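PDB 3BX4: aggretin alpha chain from Agkistrodon rhodostoma, which triggers platelet activation and aggregation as a snake-venom toxin of the snaclec family, by binding the platelet C-type lectin receptor CLEC1B (CLEC2). Local coordinates for residues Lys31-Gln36 with His127-Lys132. Residues are numbered along the deposited sequence; the frame is centred on the assembly and turned at random.
Sequences KFCRAQ and HAFVCK
The backbone oxygen of Phe32, whose ring packs against Phe129, is gripped from the turn that ends its own helix: Gln36 NE2 donates to Phe32 O at 3.0 Å, from above the carbonyl plane, and Ala35 N adds a weak bond. Curling back this way, the Gln36 amide also places NE2 over the centre of the Phe32 ring, 3.4 Å above its plane. Phe129 approaches from the other side of that plane, in an offset edge-to-face pair with planes at 73°. Its CZ and CE2 press on the CD2 corner of Phe32, with CD2 to Phe129 CZ at 3.5 Å. The first torsion of Phe32 sets its CG anti to the backbone N (chi1 178°), from where the ring extends toward Phe129. Beside the rings, the disulfide Cys33–Cys131 ties helix to strand covalently; its chi3 of -80° gives a left-handed bridge. Cys131 SG lies in the plane of the Phe129 ring at its edge, while Cys33 SG sits obliquely, 4.1 Å from Phe129 CD2. The bond is the characteristic C-type lectin disulfide linking the first helix to the C-terminal strand. Phe20 of strand 15-21 joins both phenylalanines in the aromatic cluster, and Leu42 of strand 41-42 touches Cys33 and Phe129. On the helix side, Ile99 of a second subunit packs on Phe32, while strand 127-133 is flanked by strands 15-21 and 69-76.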
ATOM      1  N   LYS C  31       1.738   5.854 -10.846  1.00 13.43           N
ATOM      2  CA  LYS C  31       0.587   6.667 -11.362  1.00 12.25           C
ATOM      3  C   LYS C  31       0.963   7.570 -12.532  1.00 13.43           C
ATOM      4  O   LYS C  31       0.271   7.720 -13.523  1.00 13.24           O
ATOM      5  CB  LYS C  31      -0.079   7.540 -10.240  1.00 14.37           C
ATOM      6  CG  LYS C  31      -0.762   6.733  -9.167  1.00 20.30           C
ATOM      7  CD  LYS C  31      -1.860   7.497  -8.456  1.00 24.87           C
ATOM      8  CE  LYS C  31      -1.519   8.834  -8.012  1.00 27.85           C
ATOM      9  NZ  LYS C  31      -2.545   9.203  -6.909  1.00 24.21           N
ATOM     10  N   PHE C  32       2.113   8.256 -12.418  1.00 11.10           N
ATOM     11  CA  PHE C  32       2.581   9.070 -13.482  1.00 11.72           C
ATOM     12  C   PHE C  32       2.876   8.283 -14.758  1.00 12.46           C
ATOM     13  O   PHE C  32       2.480   8.701 -15.799  1.00 13.61           O
ATOM     14  CB  PHE C  32       3.839   9.851 -13.007  1.00 12.15           C
ATOM     15  CG  PHE C  32       4.454  10.709 -14.043  1.00 12.88           C
ATOM     16  CD1 PHE C  32       4.152  12.081 -14.103  1.00 16.43           C
ATOM     17  CD2 PHE C  32       5.422  10.188 -14.914  1.00 17.06           C
ATOM     18  CE1 PHE C  32       4.768  12.893 -15.061  1.00 15.96           C
ATOM     19  CE2 PHE C  32       6.029  10.974 -15.897  1.00 19.83           C
ATOM     20  CZ  PHE C  32       5.709  12.367 -15.944  1.00 16.43           C
ATOM     21  N   CYS C  33       3.466   7.084 -14.623  1.00 11.51           N
ATOM     22  CA  CYS C  33       3.728   6.314 -15.789  1.00 11.82           C
ATOM     23  C   CYS C  33       2.403   5.893 -16.447  1.00 10.70           C
ATOM     24  O   CYS C  33       2.345   5.924 -17.686  1.00 11.06           O
ATOM     25  CB  CYS C  33       4.490   5.075 -15.400  1.00 11.86           C
ATOM     26  SG  CYS C  33       6.231   5.368 -14.872  1.00 13.31           S
ATOM     27  N   ARG C  34       1.406   5.589 -15.622  1.00 13.37           N
ATOM     28  CA  ARG C  34       0.111   5.110 -16.226  1.00 12.06           C
ATOM     29  C   ARG C  34      -0.577   6.230 -16.983  1.00 13.21           C
ATOM     30  O   ARG C  34      -1.375   6.047 -17.864  1.00 14.33           O
ATOM     31  CB  ARG C  34      -0.859   4.627 -15.139  1.00 12.91           C
ATOM     32  CG  ARG C  34      -0.397   3.476 -14.368  1.00 16.52           C
ATOM     33  CD  ARG C  34      -0.633   2.179 -15.226  1.00 15.55           C
ATOM     34  NE  ARG C  34      -2.066   1.968 -15.679  1.00 16.17           N
ATOM     35  CZ  ARG C  34      -2.982   1.234 -14.995  1.00 18.90           C
ATOM     36  NH1 ARG C  34      -2.710   0.724 -13.807  1.00 18.38           N
ATOM     37  NH2 ARG C  34      -4.245   1.039 -15.467  1.00 18.82           N
ATOM     38  N   ALA C  35      -0.200   7.509 -16.667  1.00 10.97           N
ATOM     39  CA  ALA C  35      -0.740   8.641 -17.372  1.00 12.76           C
ATOM     40  C   ALA C  35       0.018   9.039 -18.653  1.00 12.14           C
ATOM     41  O   ALA C  35      -0.375  10.006 -19.356  1.00 13.58           O
ATOM     42  CB  ALA C  35      -0.812   9.821 -16.406  1.00 13.54           C
ATOM     43  N   GLN C  36       1.087   8.298 -18.991  1.00 12.66           N
ATOM     44  CA  GLN C  36       1.821   8.571 -20.179  1.00 13.68           C
ATOM     45  C   GLN C  36       1.385   7.736 -21.358  1.00 13.76           C
ATOM     46  O   GLN C  36       1.139   6.516 -21.153  1.00 14.14           O
ATOM     47  CB  GLN C  36       3.351   8.350 -19.976  1.00 14.82           C
ATOM     48  CG  GLN C  36       3.910   9.063 -18.717  1.00 12.81           C
ATOM     49  CD  GLN C  36       3.631  10.549 -18.686  1.00 14.47           C
ATOM     50  OE1 GLN C  36       3.985  11.269 -19.632  1.00 20.38           O
ATOM     51  NE2 GLN C  36       2.948  11.013 -17.649  1.00 16.50           N
ATOM     52  N   HIS C 127      11.909   9.796  -5.293  1.00 13.17           N
ATOM     53  CA  HIS C 127      13.076   9.564  -6.136  1.00 13.53           C
ATOM     54  C   HIS C 127      12.702   9.642  -7.606  1.00 12.82           C
ATOM     55  O   HIS C 127      11.551   9.551  -7.953  1.00 14.11           O
ATOM     56  CB  HIS C 127      13.763   8.206  -5.813  1.00 12.98           C
ATOM     57  CG  HIS C 127      14.311   8.130  -4.416  1.00 15.12           C
ATOM     58  ND1 HIS C 127      15.486   8.759  -4.055  1.00 20.12           N
ATOM     59  CD2 HIS C 127      13.765   7.660  -3.273  1.00 16.70           C
ATOM     60  CE1 HIS C 127      15.661   8.633  -2.749  1.00 19.49           C
ATOM     61  NE2 HIS C 127      14.663   7.919  -2.257  1.00 19.95           N
ATOM     62  N   ALA C 128      13.733   9.750  -8.436  1.00 12.33           N
ATOM     63  CA  ALA C 128      13.620   9.645  -9.894  1.00 13.12           C
ATOM     64  C   ALA C 128      13.110   8.189 -10.200  1.00 11.94           C
ATOM     65  O   ALA C 128      13.095   7.326  -9.321  1.00 12.45           O
ATOM     66  CB  ALA C 128      15.002   9.827 -10.505  1.00 14.81           C
ATOM     67  N   PHE C 129      12.693   8.006 -11.446  1.00 11.93           N
ATOM     68  CA  PHE C 129      12.080   6.670 -11.780  1.00 10.97           C
ATOM     69  C   PHE C 129      12.175   6.415 -13.270  1.00 10.13           C
ATOM     70  O   PHE C 129      12.407   7.261 -14.087  1.00 10.06           O
ATOM     71  CB  PHE C 129      10.626   6.669 -11.295  1.00 11.85           C
ATOM     72  CG  PHE C 129       9.786   7.758 -11.840  1.00 12.44           C
ATOM     73  CD1 PHE C 129       9.700   9.020 -11.189  1.00 14.66           C
ATOM     74  CD2 PHE C 129       9.060   7.612 -13.010  1.00 10.08           C
ATOM     75  CE1 PHE C 129       8.917  10.039 -11.711  1.00 15.81           C
ATOM     76  CE2 PHE C 129       8.282   8.635 -13.535  1.00 10.77           C
ATOM     77  CZ  PHE C 129       8.220   9.908 -12.871  1.00 13.23           C
ATOM     78  N   VAL C 130      11.890   5.162 -13.737  1.00  9.19           N
ATOM     79  CA  VAL C 130      11.963   5.010 -15.154  1.00  9.83           C
ATOM     80  C   VAL C 130      10.612   4.311 -15.575  1.00  9.65           C
ATOM     81  O   VAL C 130      10.224   3.389 -14.829  1.00 12.32           O
ATOM     82  CB  VAL C 130      13.131   3.997 -15.560  1.00 12.18           C
ATOM     83  CG1 VAL C 130      13.055   3.704 -17.034  1.00 12.84           C
ATOM     84  CG2 VAL C 130      14.529   4.640 -15.177  1.00 13.98           C
ATOM     85  N   CYS C 131       9.970   4.853 -16.617  1.00 10.74           N
ATOM     86  CA  CYS C 131       8.684   4.265 -17.197  1.00 10.84           C
ATOM     87  C   CYS C 131       9.075   3.392 -18.377  1.00 12.86           C
ATOM     88  O   CYS C 131      10.022   3.634 -19.098  1.00 12.27           O
ATOM     89  CB  CYS C 131       7.661   5.322 -17.702  1.00 13.56           C
ATOM     90  SG  CYS C 131       7.156   6.469 -16.327  1.00 16.88           S
ATOM     91  N   LYS C 132       8.259   2.360 -18.585  1.00 13.08           N
ATOM     92  CA  LYS C 132       8.447   1.383 -19.711  1.00 12.65           C
ATOM     93  C   LYS C 132       7.061   1.309 -20.316  1.00 13.20           C
ATOM     94  O   LYS C 132       6.065   1.161 -19.581  1.00 14.61           O
ATOM     95  CB  LYS C 132       8.925   0.025 -19.170  1.00 11.98           C
ATOM     96  CG  LYS C 132       8.859  -1.193 -20.182  1.00 13.87           C
ATOM     97  CD  LYS C 132       9.496  -2.344 -19.502  1.00 13.40           C
ATOM     98  CE  LYS C 132       9.424  -3.659 -20.394  1.00 14.07           C
ATOM     99  NZ  LYS C 132       9.999  -4.784 -19.656  1.00 14.41           N
TER